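Local structure of TipC2 (Streptococcus intermedius B196, 6DHX) at residues L91-K96 with R105-Y110. The protein is an antitoxin (immunity protein), one that probably recognises an antibacterial toxin exported by a type VII secretion system and protects its producer from it. Sequence-based numbering, arbitrary orientation.
Sequences LIYFEK and RIWNKY
Two antiparallel strands of a beta hairpin, 89-99 and 102-111, meet here near the centre of the chain, and their pairing is mostly buried. I92 with N108 and F94 with I106 are the hydrogen-bonded pairs, each joined by two backbone bonds; the straightest runs from I92 N to N108 O, 2.9 Å at 164°. L91, Y93 and E95 stand opposite K109, W107 and R105 in the non-hydrogen-bonded pairs, so these six share one face of the sheet.

On that face L91, its CG anti to the backbone N, lays both methyls over one side of the W107 indole. CD1 sits 3.6 Å from the centroid of the five-membered ring, almost on its normal, a CH-pi contact, while CD2 reaches CZ2 of the six-membered ring. The Y93 ring lies alongside W107 at a 35° tilt; on that same side, at the indole edge, R105 NH1 comes 3.5 Å from Y93 CE2, the guanidinium nearly parallel to the tyrosine ring. R105 bends at chi3, bringing its head beside Y93 and into a salt bridge with E95; OE1 of that carboxylate goes to R103.

The opposite face is more apolar. F94 takes the crowded chi1 position (61°), with CG between N and C, which swings its ring across the strand boundary so that I106 CB packs over one ring face, 3.6 Å from CZ. N108 ND2 turns back to its partner strand and donates to I92 O at 3.0 Å from above the carbonyl plane, giving that oxygen a second donor besides N108 N.

Strand 74-82 flanks the hairpin beyond 91-96, where K76 bonds Y93 OH, and strand 116-127 flanks it beyond 105-110, bringing K122 to W107 as a cation-pi partner; helix 151-173 packs on F94 and N108.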
loop_
_atom_site.group_PDB
_atom_site.type_symbol
_atom_site.label_atom_id
_atom_site.label_comp_id
_atom_site.label_asym_id
_atom_site.label_seq_id
_atom_site.Cartn_x
_atom_site.Cartn_y
_atom_site.Cartn_z
ATOM N N LEU A 91 2.200 -4.129 2.645
ATOM C CA LEU A 91 2.577 -3.141 1.627
ATOM C C LEU A 91 1.284 -2.594 1.048
ATOM O O LEU A 91 0.488 -3.364 0.496
ATOM C CB LEU A 91 3.412 -3.788 0.530
ATOM C CG LEU A 91 3.517 -2.887 -0.712
ATOM C CD1 LEU A 91 4.459 -1.669 -0.396
ATOM C CD2 LEU A 91 4.057 -3.701 -1.847
ATOM N N ILE A 92 1.069 -1.280 1.181
ATOM C CA ILE A 92 -0.050 -0.585 0.547
ATOM C C ILE A 92 0.556 0.215 -0.598
ATOM O O ILE A 92 1.455 1.022 -0.367
ATOM C CB ILE A 92 -0.762 0.355 1.537
ATOM C CG1 ILE A 92 -1.342 -0.457 2.716
ATOM C CG2 ILE A 92 -1.816 1.242 0.795
ATOM C CD1 ILE A 92 -1.658 0.455 3.936
ATOM N N TYR A 93 0.090 0.008 -1.824
ATOM C CA TYR A 93 0.628 0.815 -2.904
ATOM C C TYR A 93 -0.469 1.205 -3.876
ATOM O O TYR A 93 -1.549 0.607 -3.933
ATOM C CB TYR A 93 1.790 0.119 -3.641
ATOM C CG TYR A 93 1.444 -1.093 -4.472
ATOM C CD1 TYR A 93 1.344 -2.357 -3.895
ATOM C CD2 TYR A 93 1.262 -0.966 -5.856
ATOM C CE1 TYR A 93 1.041 -3.487 -4.685
ATOM C CE2 TYR A 93 0.961 -2.057 -6.640
ATOM C CZ TYR A 93 0.847 -3.322 -6.061
ATOM O OH TYR A 93 0.564 -4.431 -6.865
ATOM N N PHE A 94 -0.179 2.258 -4.638
ATOM C CA PHE A 94 -1.135 2.676 -5.635
ATOM C C PHE A 94 -0.381 3.330 -6.767
ATOM O O PHE A 94 0.794 3.715 -6.631
ATOM C CB PHE A 94 -2.193 3.627 -5.067
ATOM C CG PHE A 94 -1.635 4.937 -4.490
ATOM C CD1 PHE A 94 -1.229 5.008 -3.157
ATOM C CD2 PHE A 94 -1.583 6.092 -5.271
ATOM C CE1 PHE A 94 -0.756 6.212 -2.602
ATOM C CE2 PHE A 94 -1.101 7.286 -4.729
ATOM C CZ PHE A 94 -0.718 7.362 -3.383
ATOM N N GLU A 95 -1.059 3.400 -7.906
ATOM C CA GLU A 95 -0.460 3.869 -9.155
ATOM C C GLU A 95 -1.423 4.811 -9.857
ATOM O O GLU A 95 -2.648 4.639 -9.797
ATOM C CB GLU A 95 -0.091 2.697 -10.108
ATOM C CG GLU A 95 0.800 1.594 -9.489
ATOM C CD GLU A 95 1.312 0.581 -10.526
ATOM O OE1 GLU A 95 0.849 0.610 -11.686
ATOM O OE2 GLU A 95 2.175 -0.258 -10.166
ATOM N N LYS A 96 -0.854 5.821 -10.508
ATOM C CA LYS A 96 -1.595 6.885 -11.168
ATOM C C LYS A 96 -0.883 7.232 -12.459
ATOM O O LYS A 96 0.354 7.317 -12.504
ATOM C CB LYS A 96 -1.685 8.129 -10.274
ATOM C CG LYS A 96 -2.677 9.190 -10.758
ATOM C CD LYS A 96 -2.579 10.446 -9.910
ATOM C CE LYS A 96 -1.698 11.488 -10.587
ATOM N NZ LYS A 96 -2.213 11.878 -11.935
ATOM N N ARG A 105 4.137 5.259 -9.008
ATOM C CA ARG A 105 3.719 4.244 -8.052
ATOM C C ARG A 105 4.152 4.731 -6.692
ATOM O O ARG A 105 5.341 4.976 -6.480
ATOM C CB ARG A 105 4.378 2.907 -8.342
ATOM C CG ARG A 105 4.519 2.557 -9.795
ATOM C CD ARG A 105 5.438 1.331 -9.917
ATOM N NE ARG A 105 4.740 0.049 -9.731
ATOM C CZ ARG A 105 4.453 -0.540 -8.567
ATOM N NH1 ARG A 105 3.827 -1.715 -8.566
ATOM N NH2 ARG A 105 4.741 0.045 -7.418
ATOM N N ILE A 106 3.216 4.870 -5.766
ATOM C CA ILE A 106 3.590 5.274 -4.424
ATOM C C ILE A 106 3.435 4.043 -3.540
ATOM O O ILE A 106 2.367 3.410 -3.511
ATOM C CB ILE A 106 2.764 6.490 -3.956
ATOM C CG1 ILE A 106 3.183 7.695 -4.822
ATOM C CG2 ILE A 106 3.052 6.846 -2.527
ATOM C CD1 ILE A 106 2.322 8.958 -4.611
ATOM N N TRP A 107 4.510 3.721 -2.834
ATOM C CA TRP A 107 4.794 2.425 -2.242
ATOM C C TRP A 107 4.977 2.628 -0.750
ATOM O O TRP A 107 5.880 3.362 -0.331
ATOM C CB TRP A 107 6.097 1.955 -2.897
ATOM C CG TRP A 107 6.572 0.659 -2.682
ATOM C CD1 TRP A 107 7.441 0.244 -1.707
ATOM C CD2 TRP A 107 6.338 -0.456 -3.515
ATOM N NE1 TRP A 107 7.746 -1.073 -1.882
ATOM C CE2 TRP A 107 7.075 -1.535 -2.983
ATOM C CE3 TRP A 107 5.590 -0.649 -4.670
ATOM C CZ2 TRP A 107 7.067 -2.805 -3.561
ATOM C CZ3 TRP A 107 5.575 -1.917 -5.236
ATOM C CH2 TRP A 107 6.309 -2.973 -4.683
ATOM N N ASN A 108 4.133 1.990 0.068
ATOM C CA ASN A 108 4.092 2.345 1.486
ATOM C C ASN A 108 4.181 1.048 2.254
ATOM O O ASN A 108 3.185 0.317 2.342
ATOM C CB ASN A 108 2.815 3.085 1.833
ATOM C CG ASN A 108 2.553 4.226 0.850
ATOM O OD1 ASN A 108 3.205 5.273 0.964
ATOM N ND2 ASN A 108 1.653 4.019 -0.134
ATOM N N LYS A 109 5.374 0.753 2.749
ATOM C CA LYS A 109 5.656 -0.568 3.295
ATOM C C LYS A 109 5.817 -0.461 4.807
ATOM O O LYS A 109 6.714 0.233 5.273
ATOM C CB LYS A 109 6.926 -1.136 2.665
ATOM C CG LYS A 109 7.209 -2.563 3.175
ATOM C CD LYS A 109 8.297 -3.180 2.278
ATOM C CE LYS A 109 8.945 -4.440 2.845
ATOM N NZ LYS A 109 10.118 -5.003 2.001
ATOM N N TYR A 110 4.976 -1.180 5.556
ATOM C CA TYR A 110 5.076 -1.196 7.004
ATOM C C TYR A 110 5.759 -2.492 7.431
ATOM O O TYR A 110 5.207 -3.583 7.228
ATOM C CB TYR A 110 3.697 -1.080 7.636
ATOM C CG TYR A 110 3.769 -1.290 9.128
ATOM C CD1 TYR A 110 4.210 -0.248 9.955
ATOM C CD2 TYR A 110 3.416 -2.514 9.698
ATOM C CE1 TYR A 110 4.274 -0.422 11.313
ATOM C CE2 TYR A 110 3.466 -2.709 11.078
ATOM C CZ TYR A 110 3.898 -1.643 11.876
ATOM O OH TYR A 110 3.986 -1.740 13.254
#